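Side-chain contacts in guanine nucleotide exchange protein (Legionella pneumophila, PDB 1XSZ), which probably acts as a guanine nucleotide exchange factor for Arf GTPases, its Sec7 domain being joined to a C-terminal capping domain that covers the active site: residues F177-K180 and F181-L185; V230-N233 and T234-G238; D329-V332 and G333-I336. All coordinates share one frame; numbering follows the deposited sequence.

Interaction 1: F177-K180 and F181-L185; sequences FDAK and FLEEL
Lys180 and Glu183 are brought together by matching first torsions: each CG lies anti to its own carbonyl carbon (chi1 -58° and -71°), and the two chains run side by side in the same direction. The lysine chain then bends at chi2, whereas the glutamate stays extended. NZ of Lys180 approaches OE2 of Glu183 on the syn side at 3.0 Å, 21° out of the carboxylate plane, forming a salt bridge, with a weak bond to OE1; Lys165 is a long, weak second partner of OE2. CG of Glu183 also rests 3.2 Å from the carbonyl O of Ala179. The pair illustrates an i to i+3 bridge on the first turn of helix 179-191, in the Sec7 domain, a fold built of helices. Asp178 holds the N-cap position, but its side chain makes no capping bond; its carbonyl O accepts a nearly axial bond from Leu182 N at 3.1 Å, and the backbone N of Glu183 binds Ala179 O at 2.9 Å. The apolar contacts involve Phe177, Phe181 and Leu182. CB of Phe177 meets CG of Leu182 at 3.9 Å, and the same CB lies at the edge of the Phe181 ring, 4.3 Å from CD2. The Phe177 ring itself leads away toward Val128 and Asn172. Phe181 and Leu182 both pack on Leu137 of helix 131-149, and Phe181 also reaches Phe89 of helix 89-98.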
loop_
_atom_site.group_PDB
_atom_site.type_symbol
_atom_site.label_atom_id
_atom_site.label_comp_id
_atom_site.label_asym_id
_atom_site.label_seq_id
_atom_site.Cartn_x
_atom_site.Cartn_y
_atom_site.Cartn_z
ATOM N N PHE A 177 20.977 -12.312 -16.017
ATOM C CA PHE A 177 21.744 -11.810 -14.885
ATOM C C PHE A 177 22.890 -12.808 -14.767
ATOM O O PHE A 177 22.741 -13.967 -15.157
ATOM C CB PHE A 177 20.911 -11.851 -13.598
ATOM C CG PHE A 177 19.745 -10.908 -13.592
ATOM C CD1 PHE A 177 19.932 -9.551 -13.357
ATOM C CD2 PHE A 177 18.456 -11.377 -13.832
ATOM C CE1 PHE A 177 18.858 -8.672 -13.362
ATOM C CE2 PHE A 177 17.374 -10.504 -13.840
ATOM C CZ PHE A 177 17.573 -9.149 -13.606
ATOM N N ASP A 178 24.030 -12.372 -14.243
ATOM C CA ASP A 178 25.159 -13.280 -14.083
ATOM C C ASP A 178 24.759 -14.444 -13.182
ATOM O O ASP A 178 24.149 -14.245 -12.129
ATOM C CB ASP A 178 26.360 -12.547 -13.483
ATOM C CG ASP A 178 27.047 -11.638 -14.485
ATOM O OD1 ASP A 178 28.030 -10.967 -14.102
ATOM O OD2 ASP A 178 26.607 -11.595 -15.655
ATOM N N ALA A 179 25.102 -15.656 -13.603
ATOM C CA ALA A 179 24.776 -16.863 -12.852
ATOM C C ALA A 179 25.268 -16.813 -11.409
ATOM O O ALA A 179 24.532 -17.158 -10.482
ATOM C CB ALA A 179 25.359 -18.084 -13.555
ATOM N N LYS A 180 26.508 -16.379 -11.216
ATOM C CA LYS A 180 27.081 -16.317 -9.878
ATOM C C LYS A 180 26.439 -15.228 -9.031
ATOM O O LYS A 180 26.462 -15.290 -7.800
ATOM C CB LYS A 180 28.596 -16.119 -9.966
ATOM C CG LYS A 180 29.288 -17.230 -10.750
ATOM C CD LYS A 180 28.838 -18.602 -10.262
ATOM C CE LYS A 180 29.243 -19.703 -11.228
ATOM N NZ LYS A 180 28.699 -21.025 -10.812
ATOM N N PHE A 181 25.867 -14.230 -9.690
ATOM C CA PHE A 181 25.188 -13.160 -8.977
ATOM C C PHE A 181 23.895 -13.743 -8.407
ATOM O O PHE A 181 23.563 -13.534 -7.235
ATOM C CB PHE A 181 24.863 -12.008 -9.930
ATOM C CG PHE A 181 23.976 -10.960 -9.325
ATOM C CD1 PHE A 181 24.431 -10.151 -8.291
ATOM C CD2 PHE A 181 22.672 -10.797 -9.779
ATOM C CE1 PHE A 181 23.598 -9.191 -7.715
ATOM C CE2 PHE A 181 21.834 -9.845 -9.211
ATOM C CZ PHE A 181 22.299 -9.039 -8.176
ATOM N N LEU A 182 23.168 -14.485 -9.234
ATOM C CA LEU A 182 21.921 -15.090 -8.785
ATOM C C LEU A 182 22.163 -16.160 -7.726
ATOM O O LEU A 182 21.367 -16.310 -6.801
ATOM C CB LEU A 182 21.147 -15.671 -9.976
ATOM C CG LEU A 182 20.576 -14.634 -10.949
ATOM C CD1 LEU A 182 19.725 -15.335 -12.002
ATOM C CD2 LEU A 182 19.730 -13.621 -10.188
ATOM N N GLU A 183 23.258 -16.902 -7.850
ATOM C CA GLU A 183 23.572 -17.934 -6.872
ATOM C C GLU A 183 23.834 -17.275 -5.516
ATOM O O GLU A 183 23.423 -17.781 -4.467
ATOM C CB GLU A 183 24.790 -18.746 -7.338
ATOM C CG GLU A 183 24.466 -19.649 -8.531
ATOM C CD GLU A 183 25.676 -20.370 -9.097
ATOM O OE1 GLU A 183 26.514 -20.854 -8.305
ATOM O OE2 GLU A 183 25.775 -20.472 -10.339
ATOM N N GLU A 184 24.504 -16.132 -5.546
ATOM C CA GLU A 184 24.803 -15.388 -4.333
ATOM C C GLU A 184 23.522 -14.812 -3.724
ATOM O O GLU A 184 23.305 -14.899 -2.516
ATOM C CB GLU A 184 25.785 -14.268 -4.658
ATOM C CG GLU A 184 25.793 -13.142 -3.665
ATOM C CD GLU A 184 26.746 -12.051 -4.075
ATOM O OE1 GLU A 184 27.075 -11.970 -5.280
ATOM O OE2 GLU A 184 27.151 -11.272 -3.198
ATOM N N LEU A 185 22.678 -14.225 -4.568
ATOM C CA LEU A 185 21.417 -13.642 -4.117
ATOM C C LEU A 185 20.571 -14.709 -3.423
ATOM O O LEU A 185 20.050 -14.497 -2.326
ATOM C CB LEU A 185 20.663 -13.058 -5.319
ATOM C CG LEU A 185 19.303 -12.393 -5.097
ATOM C CD1 LEU A 185 18.994 -11.491 -6.277
ATOM C CD2 LEU A 185 18.210 -13.449 -4.930
#

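Interaction 2: V230-N233 and T234-G238; sequences VNIN and TVFPG
Thr234 grips the carbonyl O of Asn231 twice. Its hydroxyl OG1 donates to Asn231 O at 2.7 Å, almost in line with the C=O bond, while the backbone N of Thr234 donates to the same Asn231 O at 3.0 Å from above the carbonyl plane; one oxygen is thus held by two bonds from a single residue. The hydroxyl can do this because OG1 sits between the backbone N and the carbonyl carbon (chi1 58°), which turns it back toward the carbonyl three residues earlier. CG1 of Val230 closes on the same OG1 at 3.4 Å, the two side chains crossing at about a right angle. One residue further on, the pattern of a shared acceptor recurs: Ile232 O takes the backbone N of Phe236 in its carbonyl plane at 3.0 Å and that of Val235 from above the plane at 2.9 Å. The Val235 bond is of the 3-10 kind and the Phe236 bond of the alpha kind, and the short 3-10 segment beginning at Ile232 ends in this wider turn. On its apolar side, CG1 of Ile232 meets the edge of the Phe236 ring in plane, 3.8 Å from CD1, and CD1 of Ile232 touches ring atoms CD1 and CE1. Val235 CG1 lies over one face of the same ring, offset toward the rim. Asn233 O faces Pro237, whose CA makes a CH...O contact with it at 3.4 Å. This turn lies in the loop of the capping domain between helix 216-224 and strand 243-248: Val230, Ile232 and Val235 pack on Phe224 of the helix, while Ile232 also touches Val243 and Thr245 of the strand.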
loop_
_atom_site.group_PDB
_atom_site.type_symbol
_atom_site.label_atom_id
_atom_site.label_comp_id
_atom_site.label_asym_id
_atom_site.label_seq_id
_atom_site.Cartn_x
_atom_site.Cartn_y
_atom_site.Cartn_z
ATOM N N VAL A 230 -20.716 -4.413 -16.618
ATOM C CA VAL A 230 -21.642 -4.624 -15.513
ATOM C C VAL A 230 -21.615 -3.389 -14.618
ATOM O O VAL A 230 -20.542 -2.916 -14.239
ATOM C CB VAL A 230 -21.249 -5.864 -14.675
ATOM C CG1 VAL A 230 -22.173 -6.001 -13.475
ATOM C CG2 VAL A 230 -21.319 -7.116 -15.538
ATOM N N ASN A 231 -22.791 -2.861 -14.292
ATOM C CA ASN A 231 -22.871 -1.682 -13.440
ATOM C C ASN A 231 -22.592 -2.080 -11.998
ATOM O O ASN A 231 -23.127 -3.070 -11.491
ATOM C CB ASN A 231 -24.253 -1.030 -13.539
ATOM C CG ASN A 231 -24.281 0.365 -12.936
ATOM O OD1 ASN A 231 -23.884 0.571 -11.788
ATOM N ND2 ASN A 231 -24.756 1.333 -13.712
ATOM N N ILE A 232 -21.749 -1.295 -11.342
ATOM C CA ILE A 232 -21.368 -1.547 -9.966
ATOM C C ILE A 232 -22.559 -1.530 -9.000
ATOM O O ILE A 232 -22.482 -2.093 -7.908
ATOM C CB ILE A 232 -20.307 -0.512 -9.514
ATOM C CG1 ILE A 232 -19.754 -0.891 -8.140
ATOM C CG2 ILE A 232 -20.906 0.882 -9.518
ATOM C CD1 ILE A 232 -19.009 -2.207 -8.134
ATOM N N ASN A 233 -23.663 -0.902 -9.396
ATOM C CA ASN A 233 -24.822 -0.862 -8.511
ATOM C C ASN A 233 -25.471 -2.235 -8.348
ATOM O O ASN A 233 -26.369 -2.408 -7.524
ATOM C CB ASN A 233 -25.861 0.161 -8.992
ATOM C CG ASN A 233 -26.323 -0.096 -10.403
ATOM O OD1 ASN A 233 -26.528 -1.239 -10.801
ATOM N ND2 ASN A 233 -26.508 0.976 -11.168
ATOM N N THR A 234 -25.024 -3.213 -9.133
ATOM C CA THR A 234 -25.555 -4.564 -9.013
ATOM C C THR A 234 -24.879 -5.211 -7.806
ATOM O O THR A 234 -25.375 -6.185 -7.244
ATOM C CB THR A 234 -25.273 -5.417 -10.275
ATOM O OG1 THR A 234 -23.863 -5.477 -10.518
ATOM C CG2 THR A 234 -25.972 -4.820 -11.487
ATOM N N VAL A 235 -23.736 -4.651 -7.416
ATOM C CA VAL A 235 -22.992 -5.144 -6.265
ATOM C C VAL A 235 -23.399 -4.316 -5.047
ATOM O O VAL A 235 -23.618 -4.856 -3.959
ATOM C CB VAL A 235 -21.462 -5.001 -6.473
ATOM C CG1 VAL A 235 -20.723 -5.497 -5.239
ATOM C CG2 VAL A 235 -21.019 -5.780 -7.706
ATOM N N PHE A 236 -23.499 -3.005 -5.249
ATOM C CA PHE A 236 -23.874 -2.072 -4.187
ATOM C C PHE A 236 -25.129 -1.289 -4.567
ATOM O O PHE A 236 -25.042 -0.177 -5.080
ATOM C CB PHE A 236 -22.740 -1.079 -3.922
ATOM C CG PHE A 236 -21.437 -1.727 -3.561
ATOM C CD1 PHE A 236 -20.376 -1.737 -4.462
ATOM C CD2 PHE A 236 -21.268 -2.332 -2.320
ATOM C CE1 PHE A 236 -19.165 -2.341 -4.128
ATOM C CE2 PHE A 236 -20.063 -2.937 -1.980
ATOM C CZ PHE A 236 -19.009 -2.942 -2.887
ATOM N N PRO A 237 -26.316 -1.859 -4.310
ATOM C CA PRO A 237 -27.576 -1.183 -4.641
ATOM C C PRO A 237 -27.688 0.232 -4.066
ATOM O O PRO A 237 -28.310 1.108 -4.668
ATOM C CB PRO A 237 -28.626 -2.128 -4.066
ATOM C CG PRO A 237 -27.984 -3.470 -4.236
ATOM C CD PRO A 237 -26.572 -3.203 -3.766
ATOM N N GLY A 238 -27.075 0.447 -2.906
ATOM C CA GLY A 238 -27.122 1.751 -2.267
ATOM C C GLY A 238 -26.636 2.917 -3.112
ATOM O O GLY A 238 -27.322 3.936 -3.226
#

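Interaction 3: D329-V332 and G333-I336; sequences DYEV and GDLI
Val332 and Ile336, one helical turn apart, lie side by side and point the same way, CG2 of the valine meeting CD1 of the isoleucine at 3.9 Å. Placing CG2 anti to the backbone N of Val332 (chi1 73° for CG1) sets this methyl beside the carbonyl carbon, where it meets Ile336. CG1 of Ile336 also folds back to 3.4 Å from Val332 O, the oxygen that receives the backbone N of Ile336 at 2.9 Å. This is the closely fitted part of the contact, where a nearly straight main-chain bond (N-H...O 162°) runs beside the aliphatic contact, and both side chains rest on Phe324 of strand 323-325. Leu335 is the buried member of the group. Its CG approaches Glu331 O at 3.8 Å, while its CD2 makes a more distant contact, 4.4 Å, with CB of Tyr330; the phenol leads away to bond Gly301 O through its hydroxyl.

The acidic side is looser. Glu331, exposed to solvent, and Asp334 cross with their carboxylate planes only 14° apart, OE1 of the glutamate standing 3.7 Å from OD2 of the aspartate. Like charges at this spacing would be expected to repel, an effect that may be eased by the solvent exposure of Glu331 and, for Asp334, by a long, weak ion pair of OD1 with Lys337. The main chain is slacker here too: the bonds to Glu331 O from the backbone N atoms of Asp334 and Leu335 are both weak. The whole exemplifies the first turn of an alpha-helix, with Glu331 at the N-cap position, where the loop after strand 323-325 enters helix 332-351 of the Sec7-capping domain.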
loop_
_atom_site.group_PDB
_atom_site.type_symbol
_atom_site.label_atom_id
_atom_site.label_comp_id
_atom_site.label_asym_id
_atom_site.label_seq_id
_atom_site.Cartn_x
_atom_site.Cartn_y
_atom_site.Cartn_z
ATOM N N ASP A 329 -6.998 12.645 4.073
ATOM C CA ASP A 329 -7.956 13.744 4.004
ATOM C C ASP A 329 -9.090 13.726 5.025
ATOM O O ASP A 329 -9.629 14.778 5.366
ATOM C CB ASP A 329 -8.578 13.795 2.607
ATOM C CG ASP A 329 -7.540 13.818 1.508
ATOM O OD1 ASP A 329 -6.757 14.786 1.455
ATOM O OD2 ASP A 329 -7.513 12.866 0.700
ATOM N N TYR A 330 -9.455 12.546 5.513
ATOM C CA TYR A 330 -10.571 12.448 6.452
ATOM C C TYR A 330 -10.237 11.846 7.810
ATOM O O TYR A 330 -9.579 10.811 7.893
ATOM C CB TYR A 330 -11.695 11.628 5.815
ATOM C CG TYR A 330 -12.072 12.093 4.430
ATOM C CD1 TYR A 330 -12.724 13.308 4.233
ATOM C CD2 TYR A 330 -11.754 11.327 3.311
ATOM C CE1 TYR A 330 -13.047 13.750 2.950
ATOM C CE2 TYR A 330 -12.071 11.757 2.029
ATOM C CZ TYR A 330 -12.717 12.969 1.856
ATOM O OH TYR A 330 -13.029 13.399 0.586
ATOM N N GLU A 331 -10.719 12.496 8.867
ATOM C CA GLU A 331 -10.501 12.025 10.230
ATOM C C GLU A 331 -11.323 10.755 10.418
ATOM O O GLU A 331 -12.363 10.578 9.780
ATOM C CB GLU A 331 -10.943 13.089 11.237
ATOM C CG GLU A 331 -10.437 14.485 10.909
ATOM C CD GLU A 331 -10.797 15.507 11.971
ATOM O OE1 GLU A 331 -11.941 15.475 12.473
ATOM O OE2 GLU A 331 -9.935 16.350 12.297
ATOM N N VAL A 332 -10.866 9.873 11.296
ATOM C CA VAL A 332 -11.564 8.613 11.512
ATOM C C VAL A 332 -13.007 8.830 11.975
ATOM O O VAL A 332 -13.911 8.079 11.600
ATOM C CB VAL A 332 -10.788 7.712 12.519
ATOM C CG1 VAL A 332 -10.918 8.246 13.940
ATOM C CG2 VAL A 332 -11.281 6.277 12.423
ATOM N N GLY A 333 -13.232 9.869 12.771
ATOM C CA GLY A 333 -14.576 10.141 13.243
ATOM C C GLY A 333 -15.543 10.406 12.107
ATOM O O GLY A 333 -16.705 10.004 12.167
ATOM N N ASP A 334 -15.078 11.085 11.065
ATOM C CA ASP A 334 -15.957 11.372 9.941
ATOM C C ASP A 334 -16.296 10.096 9.174
ATOM O O ASP A 334 -17.413 9.944 8.686
ATOM C CB ASP A 334 -15.328 12.426 9.028
ATOM C CG ASP A 334 -15.237 13.786 9.701
ATOM O OD1 ASP A 334 -16.266 14.254 10.235
ATOM O OD2 ASP A 334 -14.143 14.385 9.700
ATOM N N LEU A 335 -15.345 9.172 9.081
ATOM C CA LEU A 335 -15.591 7.905 8.392
ATOM C C LEU A 335 -16.599 7.072 9.183
ATOM O O LEU A 335 -17.494 6.449 8.613
ATOM C CB LEU A 335 -14.286 7.115 8.247
ATOM C CG LEU A 335 -13.206 7.734 7.358
ATOM C CD1 LEU A 335 -11.907 6.945 7.483
ATOM C CD2 LEU A 335 -13.692 7.744 5.927
ATOM N N ILE A 336 -16.443 7.055 10.501
ATOM C CA ILE A 336 -17.334 6.299 11.366
ATOM C C ILE A 336 -18.745 6.882 11.336
ATOM O O ILE A 336 -19.719 6.141 11.197
ATOM C CB ILE A 336 -16.783 6.275 12.808
ATOM C CG1 ILE A 336 -15.568 5.343 12.866
ATOM C CG2 ILE A 336 -17.857 5.805 13.787
ATOM C CD1 ILE A 336 -14.698 5.522 14.105
#

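Interactions 1 and 3 both form where a loop enters a helix, helix 179-191 of the Sec7 domain and helix 332-351 of the capping domain, but their charges differ: an opposite pair bridges the first turn in one, and two like carboxylates approach in the other. Interaction 2 has no alpha-helix, just a short 3-10 segment; a threonine hydroxyl and shared carbonyl acceptors shape its turn. Interaction 3 is a surface contact, whereas interactions 1 and 2 are partly buried, with apolar faces turned to neighbouring helices and, in interaction 2, a strand. Interactions 2 and 3 share the capping domain, their centres about 24 Å apart, while the centres of interactions 1 and 2 are about 50 Å apart.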